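Malonyl CoA-acyl carrier protein transacylase (Synechocystis sp. PCC 6803 substr. Kazusa, PDB 4RR5) catalyses the transfer of the malonyl group from malonyl-CoA to holo-acyl carrier protein, a step of fatty acid biosynthesis. Local coordinates at residues K282-G285 with D289-S292; A68-L73 with W260-G265. All blocks are in the same frame, centred on the assembly; numbering follows the deposited sequence.

Both contacts pack a helix against a strand of the parallel sheet of the acyl transferase fold, with strand order 83-86, 3-7, 258-262, 280-284, and their centres lie about 8 Å apart. Along the chain they come in series: contact 2, between helix 56-76 and strand 258-262, is closed before contact 1, between strand 280-284 and the last helix, 287-291, begins. The two strands are neighbours, joined by backbone hydrogen bonds from I284 N to E261 O and from E261 N to K282 O. Helix 56-76 also meets L290 of contact 1, through L70 among others. A sheet edge, a long helix and the chain end are thus held together, away from the probable active-site residues S88 and H188.

Contact 1: K282-G285 with D289-S292; sequences KNIG and DLNS
The carboxylate of D289 reaches back to the strand end at G285, closing the tight strand-to-helix connection that leads from the edge strand 280-284 of the parallel sheet into the C-terminal helix 287-291. G285 N donates to D289 OD2 over 2.9 Å, and with an N-H...O angle of 165° the bond is nearly straight. It arrives on the anti side of the oxygen, 22° out of the carboxylate plane. The same OD2 takes a second, weak hydrogen bond from Q286 N, so two successive amides of the connection converge on one oxygen. The carbonyl oxygen of N283 stands over a face of the carboxylate, 3.0 Å from D289 CG. It is also 3.1 Å from D289 OD2, and since both are acceptors the approach is no bond; the two amides probably offset its electrostatic cost. D289 CG lies beside the backbone N and anti to the carbonyl carbon (chi1 -54°), which turns the carboxylate back toward the strand. Next to this polar grip is an apolar one: the CG2 branch of I284 meets L290 CD2 at 3.8 Å, the two side chains crossing at about a right angle. Neighbouring side chains pack around both apolar partners. W260 of the adjoining strand packs against I284, while L70, L73 and L74 of helix 56-76 receive L290. N283, whose carbonyl faces D289, sends its side chain away from the helix, where N283 ND2 donates a hydrogen bond to T269 OG1.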
loop_
_atom_site.group_PDB
_atom_site.type_symbol
_atom_site.label_atom_id
_atom_site.label_comp_id
_atom_site.label_asym_id
_atom_site.label_seq_id
_atom_site.Cartn_x
_atom_site.Cartn_y
_atom_site.Cartn_z
ATOM N N LYS A 282 -4.511 -3.777 -16.020
ATOM C CA LYS A 282 -4.573 -5.206 -15.715
ATOM C C LYS A 282 -4.488 -5.455 -14.213
ATOM O O LYS A 282 -3.860 -4.696 -13.473
ATOM C CB LYS A 282 -3.473 -5.998 -16.422
ATOM C CG LYS A 282 -2.909 -5.364 -17.657
ATOM C CD LYS A 282 -2.047 -6.369 -18.429
ATOM C CE LYS A 282 -2.892 -7.331 -19.235
ATOM N NZ LYS A 282 -3.657 -6.622 -20.304
ATOM N N ASN A 283 -5.138 -6.527 -13.780
ATOM C CA ASN A 283 -5.057 -6.982 -12.408
ATOM C C ASN A 283 -4.356 -8.327 -12.333
ATOM O O ASN A 283 -4.924 -9.362 -12.705
ATOM C CB ASN A 283 -6.450 -7.072 -11.807
ATOM C CG ASN A 283 -7.103 -5.737 -11.719
ATOM O OD1 ASN A 283 -7.975 -5.399 -12.523
ATOM N ND2 ASN A 283 -6.657 -4.934 -10.756
ATOM N N ILE A 284 -3.119 -8.304 -11.855
ATOM C CA ILE A 284 -2.314 -9.511 -11.740
ATOM C C ILE A 284 -2.128 -9.960 -10.289
ATOM O O ILE A 284 -1.174 -9.550 -9.615
ATOM C CB ILE A 284 -0.951 -9.292 -12.387
ATOM C CG1 ILE A 284 -1.160 -8.805 -13.821
ATOM C CG2 ILE A 284 -0.125 -10.575 -12.350
ATOM C CD1 ILE A 284 -0.333 -7.619 -14.185
ATOM N N GLY A 285 -3.039 -10.807 -9.819
ATOM C CA GLY A 285 -3.011 -11.282 -8.448
ATOM C C GLY A 285 -3.289 -12.769 -8.330
ATOM O O GLY A 285 -3.412 -13.313 -7.229
ATOM N N ASP A 289 -4.265 -14.888 -14.043
ATOM C CA ASP A 289 -3.901 -13.604 -14.631
ATOM C C ASP A 289 -2.557 -13.708 -15.324
ATOM O O ASP A 289 -2.372 -13.197 -16.424
ATOM C CB ASP A 289 -3.826 -12.498 -13.567
ATOM C CG ASP A 289 -5.087 -12.385 -12.752
ATOM O OD1 ASP A 289 -6.174 -12.483 -13.345
ATOM O OD2 ASP A 289 -4.989 -12.199 -11.520
ATOM N N LEU A 290 -1.605 -14.344 -14.653
ATOM C CA LEU A 290 -0.245 -14.427 -15.167
ATOM C C LEU A 290 -0.210 -15.160 -16.498
ATOM O O LEU A 290 0.556 -14.812 -17.406
ATOM C CB LEU A 290 0.661 -15.138 -14.164
ATOM C CG LEU A 290 1.202 -14.322 -12.994
ATOM C CD1 LEU A 290 1.751 -15.251 -11.914
ATOM C CD2 LEU A 290 2.271 -13.347 -13.487
ATOM N N ASN A 291 -1.053 -16.183 -16.598
ATOM C CA ASN A 291 -1.015 -17.092 -17.730
ATOM C C ASN A 291 -1.553 -16.477 -19.019
ATOM O O ASN A 291 -1.220 -16.938 -20.107
ATOM C CB ASN A 291 -1.780 -18.369 -17.379
ATOM C CG ASN A 291 -1.116 -19.144 -16.260
ATOM O OD1 ASN A 291 0.068 -18.933 -15.967
ATOM N ND2 ASN A 291 -1.867 -20.058 -15.638
ATOM N N SER A 292 -2.362 -15.424 -18.883
ATOM C CA SER A 292 -2.943 -14.716 -20.021
ATOM C C SER A 292 -1.983 -13.678 -20.551
ATOM O O SER A 292 -2.329 -12.888 -21.424
ATOM C CB SER A 292 -4.246 -14.043 -19.625
ATOM O OG SER A 292 -5.045 -14.914 -18.847
#

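Contact 2: A68-L73 with W260-G265; sequences AILADL and WEVGPG
One face of the V262-G263 peptide is covered by L70, whose CD1 stands almost directly above G263 N at 3.7 Å and equally close to G263 CA. This is helix-on-sheet packing of the alpha/beta acyl transferase fold, in which helix 56-76 lies against strand 258-262 of the parallel sheet. Another flat group of the strand, the indole of W260, takes no part in touching the helix segment 68-73; it meets the ring of W5 with planes only about 10° apart and makes an edge-to-face contact with F79. The contact is made by van der Waals packing, without a hydrogen bond between the two segments. V262 CG1 presses against L70 CB at 3.5 Å, a close approach for two carbons, and comes within 4.1 Å of A71 N, so that this methyl abuts the helix backbone as well as a side chain. Its placement follows from the valine torsion, which sets CG1 opposite the backbone N (chi1 -179°) and points it at the helix. L70 then extends past that methyl, its CD1 resting on both G263 N and G263 CA. The glycine suits its backbone shape, since a CB there would jam against the preceding carbonyl O and against P264 CD. Farther out, W5 and F7 of strand 3-7 and L74 of the same helix also touch V262. On another side of the helix, D72 OD2 forms a salt bridge with K30 NZ and a hydrogen bond with Y96 OH.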
loop_
_atom_site.group_PDB
_atom_site.type_symbol
_atom_site.label_atom_id
_atom_site.label_comp_id
_atom_site.label_asym_id
_atom_site.label_seq_id
_atom_site.Cartn_x
_atom_site.Cartn_y
_atom_site.Cartn_z
ATOM N N ALA A 68 5.643 -9.465 -3.693
ATOM C CA ALA A 68 7.012 -9.772 -4.127
ATOM C C ALA A 68 7.050 -11.046 -4.981
ATOM O O ALA A 68 7.781 -11.117 -5.957
ATOM C CB ALA A 68 7.935 -9.909 -2.938
ATOM N N ILE A 69 6.241 -12.042 -4.635
ATOM C CA ILE A 69 6.172 -13.257 -5.443
ATOM C C ILE A 69 5.605 -12.950 -6.825
ATOM O O ILE A 69 6.166 -13.359 -7.836
ATOM C CB ILE A 69 5.332 -14.360 -4.742
ATOM C CG1 ILE A 69 6.180 -15.057 -3.675
ATOM C CG2 ILE A 69 4.792 -15.384 -5.750
ATOM C CD1 ILE A 69 5.395 -15.837 -2.698
ATOM N N LEU A 70 4.510 -12.205 -6.876
ATOM C CA LEU A 70 3.937 -11.794 -8.157
ATOM C C LEU A 70 4.920 -10.995 -9.022
ATOM O O LEU A 70 5.008 -11.219 -10.238
ATOM C CB LEU A 70 2.666 -10.982 -7.925
ATOM C CG LEU A 70 1.485 -11.873 -7.562
ATOM C CD1 LEU A 70 0.322 -11.022 -7.068
ATOM C CD2 LEU A 70 1.091 -12.754 -8.757
ATOM N N ALA A 71 5.672 -10.084 -8.403
ATOM C CA ALA A 71 6.667 -9.312 -9.136
ATOM C C ALA A 71 7.720 -10.212 -9.784
ATOM O O ALA A 71 8.119 -10.003 -10.936
ATOM C CB ALA A 71 7.333 -8.310 -8.216
ATOM N N ASP A 72 8.185 -11.207 -9.041
ATOM C CA ASP A 72 9.199 -12.098 -9.573
ATOM C C ASP A 72 8.614 -13.029 -10.627
ATOM O O ASP A 72 9.295 -13.396 -11.578
ATOM C CB ASP A 72 9.841 -12.897 -8.456
ATOM C CG ASP A 72 10.667 -12.033 -7.552
ATOM O OD1 ASP A 72 10.988 -10.901 -7.955
ATOM O OD2 ASP A 72 11.006 -12.475 -6.446
ATOM N N LEU A 73 7.351 -13.410 -10.464
ATOM C CA LEU A 73 6.687 -14.241 -11.462
ATOM C C LEU A 73 6.552 -13.488 -12.789
ATOM O O LEU A 73 6.803 -14.052 -13.853
ATOM C CB LEU A 73 5.323 -14.700 -10.958
ATOM C CG LEU A 73 5.429 -15.778 -9.880
ATOM C CD1 LEU A 73 4.058 -16.092 -9.318
ATOM C CD2 LEU A 73 6.103 -17.018 -10.445
ATOM N N TRP A 260 -0.594 -1.689 -14.160
ATOM C CA TRP A 260 -0.830 -3.059 -13.709
ATOM C C TRP A 260 -0.859 -3.145 -12.201
ATOM O O TRP A 260 0.139 -2.859 -11.544
ATOM C CB TRP A 260 0.246 -4.010 -14.234
ATOM C CG TRP A 260 0.271 -4.176 -15.716
ATOM C CD1 TRP A 260 -0.494 -3.520 -16.640
ATOM C CD2 TRP A 260 1.119 -5.061 -16.454
ATOM N NE1 TRP A 260 -0.171 -3.936 -17.908
ATOM C CE2 TRP A 260 0.817 -4.884 -17.821
ATOM C CE3 TRP A 260 2.102 -5.984 -16.093
ATOM C CZ2 TRP A 260 1.462 -5.601 -18.827
ATOM C CZ3 TRP A 260 2.737 -6.700 -17.087
ATOM C CH2 TRP A 260 2.418 -6.501 -18.442
ATOM N N GLU A 261 -2.004 -3.542 -11.657
ATOM C CA GLU A 261 -2.117 -3.766 -10.236
ATOM C C GLU A 261 -1.582 -5.150 -9.945
ATOM O O GLU A 261 -2.184 -6.140 -10.332
ATOM C CB GLU A 261 -3.554 -3.642 -9.756
ATOM C CG GLU A 261 -3.664 -3.470 -8.256
ATOM C CD GLU A 261 -5.102 -3.270 -7.801
ATOM O OE1 GLU A 261 -5.986 -3.114 -8.674
ATOM O OE2 GLU A 261 -5.344 -3.273 -6.573
ATOM N N VAL A 262 -0.445 -5.203 -9.264
ATOM C CA VAL A 262 0.231 -6.451 -8.969
ATOM C C VAL A 262 -0.067 -6.839 -7.527
ATOM O O VAL A 262 0.624 -6.422 -6.603
ATOM C CB VAL A 262 1.743 -6.314 -9.210
ATOM C CG1 VAL A 262 2.461 -7.606 -8.928
ATOM C CG2 VAL A 262 2.000 -5.847 -10.649
ATOM N N GLY A 263 -1.124 -7.628 -7.351
ATOM C CA GLY A 263 -1.590 -8.029 -6.034
ATOM C C GLY A 263 -3.058 -8.400 -6.096
ATOM O O GLY A 263 -3.679 -8.299 -7.148
ATOM N N PRO A 264 -3.631 -8.807 -4.964
ATOM C CA PRO A 264 -5.030 -9.231 -4.931
ATOM C C PRO A 264 -5.962 -8.030 -5.006
ATOM O O PRO A 264 -5.503 -6.897 -4.833
ATOM C CB PRO A 264 -5.146 -9.941 -3.578
ATOM C CG PRO A 264 -4.191 -9.250 -2.726
ATOM C CD PRO A 264 -3.044 -8.776 -3.615
ATOM N N GLY A 265 -7.243 -8.266 -5.265
ATOM C CA GLY A 265 -8.193 -7.175 -5.386
ATOM C C GLY A 265 -8.124 -6.322 -6.641
ATOM O O GLY A 265 -7.232 -6.473 -7.482
#